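Long-range contact in methylthioribose-1-phosphate isomerase (Saccharomyces cerevisiae, PDB 1W2W), which interconverts 5-methylthioribose 1-phosphate and 5-methylthioribulose 1-phosphate in the methionine salvage pathway: residues T37-R51 with L95-P107. Residues are numbered along the deposited sequence; the frame is centred on the assembly and turned at random.
Sequences TIDDGYSVIKSMQVR and LNKRLDFLLSSRP. With SO4 (sulfate ion), chain I.
Asp39 and Arg98 form the salt bridge between the two helices: NH2 of Arg98 donates to OD2 of Asp39 at 2.8 Å, nearly straight at 165°. The donor keeps the acceptor in its guanidinium plane but comes in from above the carboxylate. NE of Arg98 is paired with Glu67 of helix 53-73, so the guanidinium lies between two acids.

At the C-terminal ends, Arg106 and Arg51 grip one sulfate. Arg106 NH2 donates to sulfate O2 at 2.9 Å. Its NH1 meets sulfate O1 at 3.0 Å. Arg51 NE reaches sulfate O3 at 2.9 Å. SE of selenomethionine Met48 lies 3.8 Å above the centre of the Arg106 guanidinium. A water accepts from Arg106 NH1 and donates to the carbonyls of Ile45 and Val50; Arg106 NE pairs with an acidic side chain of another chain. The sulfate is also hydrogen-bonded by Gly52 N of this chain and by the other chain.

Between these ends the Tyr42 and Phe101 rings form an offset stack, planes 16° apart, with Phe101 CZ 3.4 Å above the centre of the tyrosine ring. Both rings get there with CG anti to the backbone N (chi1 175° for Tyr42). Leu102 is a knob among Ile38, Gly41, Tyr42 and Ile45, and Ile38 CG2 touches its CB at 3.9 Å. Ser105 OG turns back to the Leu102 carbonyl and rests against Ile45 CG2.

The result is a nearly parallel helix pair in the N-terminal half of the isomerase, ending in an anion pocket near Cys181, the predicted transition-state stabiliser; the sulfate probably marks where the substrate phosphate binds.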
loop_
_atom_site.group_PDB
_atom_site.type_symbol
_atom_site.label_atom_id
_atom_site.label_comp_id
_atom_site.label_asym_id
_atom_site.label_seq_id
_atom_site.Cartn_x
_atom_site.Cartn_y
_atom_site.Cartn_z
ATOM N N THR A 37 -34.172 9.585 -3.591
ATOM C CA THR A 37 -34.361 9.506 -5.034
ATOM C C THR A 37 -33.221 8.782 -5.713
ATOM O O THR A 37 -32.211 8.442 -5.076
ATOM C CB THR A 37 -34.435 10.910 -5.643
ATOM O OG1 THR A 37 -33.124 11.502 -5.609
ATOM C CG2 THR A 37 -35.305 11.819 -4.778
ATOM N N ILE A 38 -33.383 8.572 -7.015
ATOM C CA ILE A 38 -32.337 7.924 -7.794
ATOM C C ILE A 38 -31.093 8.803 -7.844
ATOM O O ILE A 38 -29.969 8.301 -7.959
ATOM C CB ILE A 38 -32.865 7.534 -9.185
ATOM C CG1 ILE A 38 -33.875 6.387 -9.015
ATOM C CG2 ILE A 38 -31.726 7.056 -10.088
ATOM C CD1 ILE A 38 -34.680 6.058 -10.271
ATOM N N ASP A 39 -31.271 10.117 -7.725
ATOM C CA ASP A 39 -30.091 10.981 -7.687
ATOM C C ASP A 39 -29.252 10.687 -6.455
ATOM O O ASP A 39 -28.029 10.785 -6.518
ATOM C CB ASP A 39 -30.444 12.472 -7.705
ATOM C CG ASP A 39 -31.151 12.880 -8.966
ATOM O OD1 ASP A 39 -30.522 12.813 -10.044
ATOM O OD2 ASP A 39 -32.335 13.262 -8.970
ATOM N N ASP A 40 -29.905 10.345 -5.343
ATOM C CA ASP A 40 -29.191 10.048 -4.102
ATOM C C ASP A 40 -28.439 8.727 -4.245
ATOM O O ASP A 40 -27.285 8.617 -3.840
ATOM C CB ASP A 40 -30.159 9.946 -2.927
ATOM C CG ASP A 40 -30.843 11.267 -2.618
ATOM O OD1 ASP A 40 -30.262 12.340 -2.920
ATOM O OD2 ASP A 40 -31.966 11.316 -2.072
ATOM N N GLY A 41 -29.114 7.737 -4.817
ATOM C CA GLY A 41 -28.508 6.450 -5.098
ATOM C C GLY A 41 -27.285 6.621 -5.978
ATOM O O GLY A 41 -26.213 6.095 -5.676
ATOM N N TYR A 42 -27.439 7.377 -7.062
ATOM C CA TYR A 42 -26.321 7.629 -7.968
ATOM C C TYR A 42 -25.195 8.313 -7.209
ATOM O O TYR A 42 -24.031 7.941 -7.350
ATOM C CB TYR A 42 -26.766 8.532 -9.129
ATOM C CG TYR A 42 -25.643 8.940 -10.056
ATOM C CD1 TYR A 42 -25.348 8.197 -11.190
ATOM C CD2 TYR A 42 -24.882 10.073 -9.795
ATOM C CE1 TYR A 42 -24.320 8.573 -12.049
ATOM C CE2 TYR A 42 -23.858 10.458 -10.640
ATOM C CZ TYR A 42 -23.581 9.702 -11.765
ATOM O OH TYR A 42 -22.563 10.083 -12.607
ATOM N N SER A 43 -25.541 9.319 -6.408
ATOM C CA SER A 43 -24.513 10.105 -5.738
ATOM C C SER A 43 -23.709 9.278 -4.744
ATOM O O SER A 43 -22.476 9.364 -4.729
ATOM C CB SER A 43 -25.102 11.323 -5.039
ATOM O OG SER A 43 -24.054 12.094 -4.458
ATOM N N VAL A 44 -24.382 8.479 -3.918
ATOM C CA VAL A 44 -23.613 7.712 -2.930
ATOM C C VAL A 44 -22.788 6.591 -3.557
ATOM O O VAL A 44 -21.752 6.209 -3.012
ATOM C CB VAL A 44 -24.450 7.181 -1.760
ATOM C CG1 VAL A 44 -25.129 8.341 -1.008
ATOM C CG2 VAL A 44 -25.465 6.125 -2.237
ATOM N N ILE A 45 -23.238 6.064 -4.693
ATOM C CA ILE A 45 -22.468 5.053 -5.403
ATOM C C ILE A 45 -21.247 5.681 -6.082
ATOM O O ILE A 45 -20.122 5.214 -5.934
ATOM C CB ILE A 45 -23.328 4.294 -6.432
ATOM C CG1 ILE A 45 -24.417 3.471 -5.730
ATOM C CG2 ILE A 45 -22.442 3.385 -7.291
ATOM C CD1 ILE A 45 -25.514 2.974 -6.711
ATOM N N LYS A 46 -21.474 6.759 -6.820
ATOM C CA LYS A 46 -20.398 7.338 -7.616
ATOM C C LYS A 46 -19.271 7.847 -6.715
ATOM O O LYS A 46 -18.097 7.686 -7.028
ATOM C CB LYS A 46 -20.972 8.445 -8.494
ATOM C CG LYS A 46 -19.967 9.319 -9.196
ATOM C CD LYS A 46 -19.290 8.581 -10.326
ATOM C CE LYS A 46 -18.583 9.577 -11.259
ATOM N NZ LYS A 46 -17.842 8.852 -12.326
ATOM N N SER A 47 -19.649 8.441 -5.592
ATOM C CA SER A 47 -18.694 8.983 -4.634
ATOM C C SER A 47 -18.120 7.916 -3.694
ATOM O O SER A 47 -17.199 8.203 -2.923
ATOM C CB SER A 47 -19.356 10.099 -3.818
ATOM O OG SER A 47 -20.236 9.551 -2.848
HETATM N N MSE A 48 -18.653 6.697 -3.753
HETATM C CA MSE A 48 -18.164 5.602 -2.895
HETATM C C MSE A 48 -18.468 5.800 -1.414
HETATM O O MSE A 48 -17.770 5.292 -0.520
HETATM C CB MSE A 48 -16.688 5.306 -3.152
HETATM C CG MSE A 48 -16.453 4.814 -4.570
HETATM SE SE MSE A 48 -14.606 4.282 -4.925
HETATM C CE MSE A 48 -14.483 2.635 -3.818
ATOM N N GLN A 49 -19.544 6.533 -1.154
ATOM C CA GLN A 49 -20.088 6.598 0.185
ATOM C C GLN A 49 -20.743 5.272 0.535
ATOM O O GLN A 49 -20.661 4.835 1.675
ATOM C CB GLN A 49 -21.107 7.726 0.315
ATOM C CG GLN A 49 -20.482 9.106 0.276
ATOM C CD GLN A 49 -21.540 10.181 0.239
ATOM O OE1 GLN A 49 -22.274 10.280 -0.739
ATOM N NE2 GLN A 49 -21.634 10.976 1.303
ATOM N N VAL A 50 -21.377 4.639 -0.448
ATOM C CA VAL A 50 -21.688 3.213 -0.367
ATOM C C VAL A 50 -20.779 2.529 -1.379
ATOM O O VAL A 50 -20.647 2.990 -2.520
ATOM C CB VAL A 50 -23.162 2.937 -0.768
ATOM C CG1 VAL A 50 -23.450 1.439 -0.746
ATOM C CG2 VAL A 50 -24.130 3.664 0.163
ATOM N N ARG A 51 -20.145 1.429 -0.981
ATOM C CA ARG A 51 -19.391 0.649 -1.951
ATOM C C ARG A 51 -19.403 -0.809 -1.529
ATOM O O ARG A 51 -20.024 -1.160 -0.520
ATOM C CB ARG A 51 -17.966 1.191 -2.144
ATOM C CG ARG A 51 -17.294 1.778 -0.889
ATOM C CD ARG A 51 -17.156 0.777 0.257
ATOM N NE ARG A 51 -16.495 -0.446 -0.198
ATOM C CZ ARG A 51 -16.537 -1.618 0.426
ATOM N NH1 ARG A 51 -17.208 -1.754 1.561
ATOM N NH2 ARG A 51 -15.894 -2.666 -0.094
ATOM N N LEU A 95 -38.544 7.080 -16.130
ATOM C CA LEU A 95 -38.002 6.092 -15.191
ATOM C C LEU A 95 -36.870 5.283 -15.830
ATOM O O LEU A 95 -35.807 5.108 -15.221
ATOM C CB LEU A 95 -39.103 5.173 -14.669
ATOM C CG LEU A 95 -38.781 4.213 -13.523
ATOM C CD1 LEU A 95 -37.918 4.907 -12.479
ATOM C CD2 LEU A 95 -40.114 3.804 -12.920
ATOM N N ASN A 96 -37.085 4.795 -17.050
ATOM C CA ASN A 96 -36.043 4.034 -17.734
ATOM C C ASN A 96 -34.780 4.845 -17.959
ATOM O O ASN A 96 -33.671 4.333 -17.815
ATOM C CB ASN A 96 -36.549 3.414 -19.038
ATOM C CG ASN A 96 -37.313 2.130 -18.797
ATOM O OD1 ASN A 96 -36.873 1.269 -18.025
ATOM N ND2 ASN A 96 -38.465 1.994 -19.442
ATOM N N LYS A 97 -34.948 6.117 -18.294
ATOM C CA LYS A 97 -33.812 7.014 -18.471
ATOM C C LYS A 97 -33.053 7.161 -17.150
ATOM O O LYS A 97 -31.822 7.158 -17.121
ATOM C CB LYS A 97 -34.304 8.371 -18.977
ATOM C CG LYS A 97 -33.221 9.414 -19.237
ATOM C CD LYS A 97 -33.823 10.602 -20.001
ATOM C CE LYS A 97 -34.187 11.755 -19.078
ATOM N NZ LYS A 97 -33.159 12.837 -19.189
ATOM N N ARG A 98 -33.793 7.278 -16.055
ATOM C CA ARG A 98 -33.164 7.437 -14.750
ATOM C C ARG A 98 -32.499 6.142 -14.266
ATOM O O ARG A 98 -31.475 6.190 -13.574
ATOM C CB ARG A 98 -34.158 8.016 -13.737
ATOM C CG ARG A 98 -34.378 9.504 -13.991
ATOM C CD ARG A 98 -35.476 10.122 -13.171
ATOM N NE ARG A 98 -35.099 10.270 -11.765
ATOM C CZ ARG A 98 -34.184 11.113 -11.318
ATOM N NH1 ARG A 98 -33.524 11.902 -12.160
ATOM N NH2 ARG A 98 -33.933 11.176 -10.020
ATOM N N LEU A 99 -33.060 4.997 -14.650
ATOM C CA LEU A 99 -32.375 3.714 -14.444
ATOM C C LEU A 99 -31.061 3.599 -15.209
ATOM O O LEU A 99 -30.068 3.094 -14.679
ATOM C CB LEU A 99 -33.303 2.529 -14.738
ATOM C CG LEU A 99 -34.557 2.397 -13.874
ATOM C CD1 LEU A 99 -35.475 1.321 -14.456
ATOM C CD2 LEU A 99 -34.176 2.061 -12.424
ATOM N N ASP A 100 -31.041 4.067 -16.451
ATOM C CA ASP A 100 -29.791 4.165 -17.201
ATOM C C ASP A 100 -28.771 5.115 -16.567
ATOM O O ASP A 100 -27.573 4.830 -16.559
ATOM C CB ASP A 100 -30.050 4.531 -18.674
ATOM C CG ASP A 100 -30.894 3.488 -19.403
ATOM O OD1 ASP A 100 -31.041 2.350 -18.901
ATOM O OD2 ASP A 100 -31.462 3.721 -20.496
ATOM N N PHE A 101 -29.242 6.241 -16.032
ATOM C CA PHE A 101 -28.377 7.171 -15.304
ATOM C C PHE A 101 -27.747 6.447 -14.107
ATOM O O PHE A 101 -26.519 6.468 -13.921
ATOM C CB PHE A 101 -29.209 8.381 -14.859
ATOM C CG PHE A 101 -28.482 9.344 -13.963
ATOM C CD1 PHE A 101 -27.295 9.937 -14.369
ATOM C CD2 PHE A 101 -28.997 9.652 -12.714
ATOM C CE1 PHE A 101 -26.629 10.825 -13.540
ATOM C CE2 PHE A 101 -28.336 10.544 -11.880
ATOM C CZ PHE A 101 -27.154 11.131 -12.296
ATOM N N LEU A 102 -28.592 5.796 -13.313
ATOM C CA LEU A 102 -28.121 5.068 -12.125
ATOM C C LEU A 102 -27.063 4.033 -12.499
ATOM O O LEU A 102 -26.027 3.921 -11.832
ATOM C CB LEU A 102 -29.295 4.375 -11.423
ATOM C CG LEU A 102 -28.976 3.605 -10.136
ATOM C CD1 LEU A 102 -28.305 4.566 -9.158
ATOM C CD2 LEU A 102 -30.273 3.082 -9.527
ATOM N N LEU A 103 -27.335 3.278 -13.563
ATOM C CA LEU A 103 -26.400 2.281 -14.080
ATOM C C LEU A 103 -25.017 2.866 -14.360
ATOM O O LEU A 103 -23.997 2.192 -14.184
ATOM C CB LEU A 103 -26.948 1.631 -15.356
ATOM C CG LEU A 103 -26.052 0.588 -16.025
ATOM C CD1 LEU A 103 -26.054 -0.689 -15.191
ATOM C CD2 LEU A 103 -26.527 0.303 -17.438
ATOM N N SER A 104 -24.984 4.120 -14.796
ATOM C CA SER A 104 -23.714 4.749 -15.172
ATOM C C SER A 104 -22.834 5.156 -13.988
ATOM O O SER A 104 -21.686 5.545 -14.183
ATOM C CB SER A 104 -23.947 5.968 -16.068
ATOM O OG SER A 104 -24.457 7.070 -15.330
ATOM N N SER A 105 -23.372 5.074 -12.773
ATOM C CA SER A 105 -22.635 5.449 -11.566
ATOM C C SER A 105 -21.217 4.869 -11.487
ATOM O O SER A 105 -20.238 5.613 -11.389
ATOM C CB SER A 105 -23.436 5.068 -10.313
ATOM O OG SER A 105 -23.803 3.694 -10.342
ATOM N N ARG A 106 -21.117 3.541 -11.507
ATOM C CA ARG A 106 -19.833 2.846 -11.447
ATOM C C ARG A 106 -19.959 1.556 -12.268
ATOM O O ARG A 106 -20.858 0.760 -12.028
ATOM C CB ARG A 106 -19.451 2.526 -9.990
ATOM C CG ARG A 106 -18.875 3.689 -9.189
ATOM C CD ARG A 106 -18.365 3.283 -7.795
ATOM N NE ARG A 106 -17.093 2.571 -7.907
ATOM C CZ ARG A 106 -16.625 1.714 -6.998
ATOM N NH1 ARG A 106 -17.317 1.457 -5.887
ATOM N NH2 ARG A 106 -15.451 1.115 -7.211
ATOM N N PRO A 107 -19.093 1.363 -13.261
ATOM C CA PRO A 107 -19.264 0.280 -14.241
ATOM C C PRO A 107 -18.818 -1.142 -13.884
ATOM O O PRO A 107 -19.381 -2.078 -14.440
ATOM C CB PRO A 107 -18.408 0.742 -15.421
ATOM C CG PRO A 107 -17.327 1.569 -14.795
ATOM C CD PRO A 107 -17.907 2.192 -13.545
HETATM S S SO4 I . -15.408 -1.285 -4.020
HETATM O O1 SO4 I . -16.828 -1.070 -4.321
HETATM O O2 SO4 I . -14.614 -0.502 -4.969
HETATM O O3 SO4 I . -15.118 -0.814 -2.679
HETATM O O4 SO4 I . -15.101 -2.700 -4.180
HETATM O O HOH W 1 -19.676 2.755 -4.905
#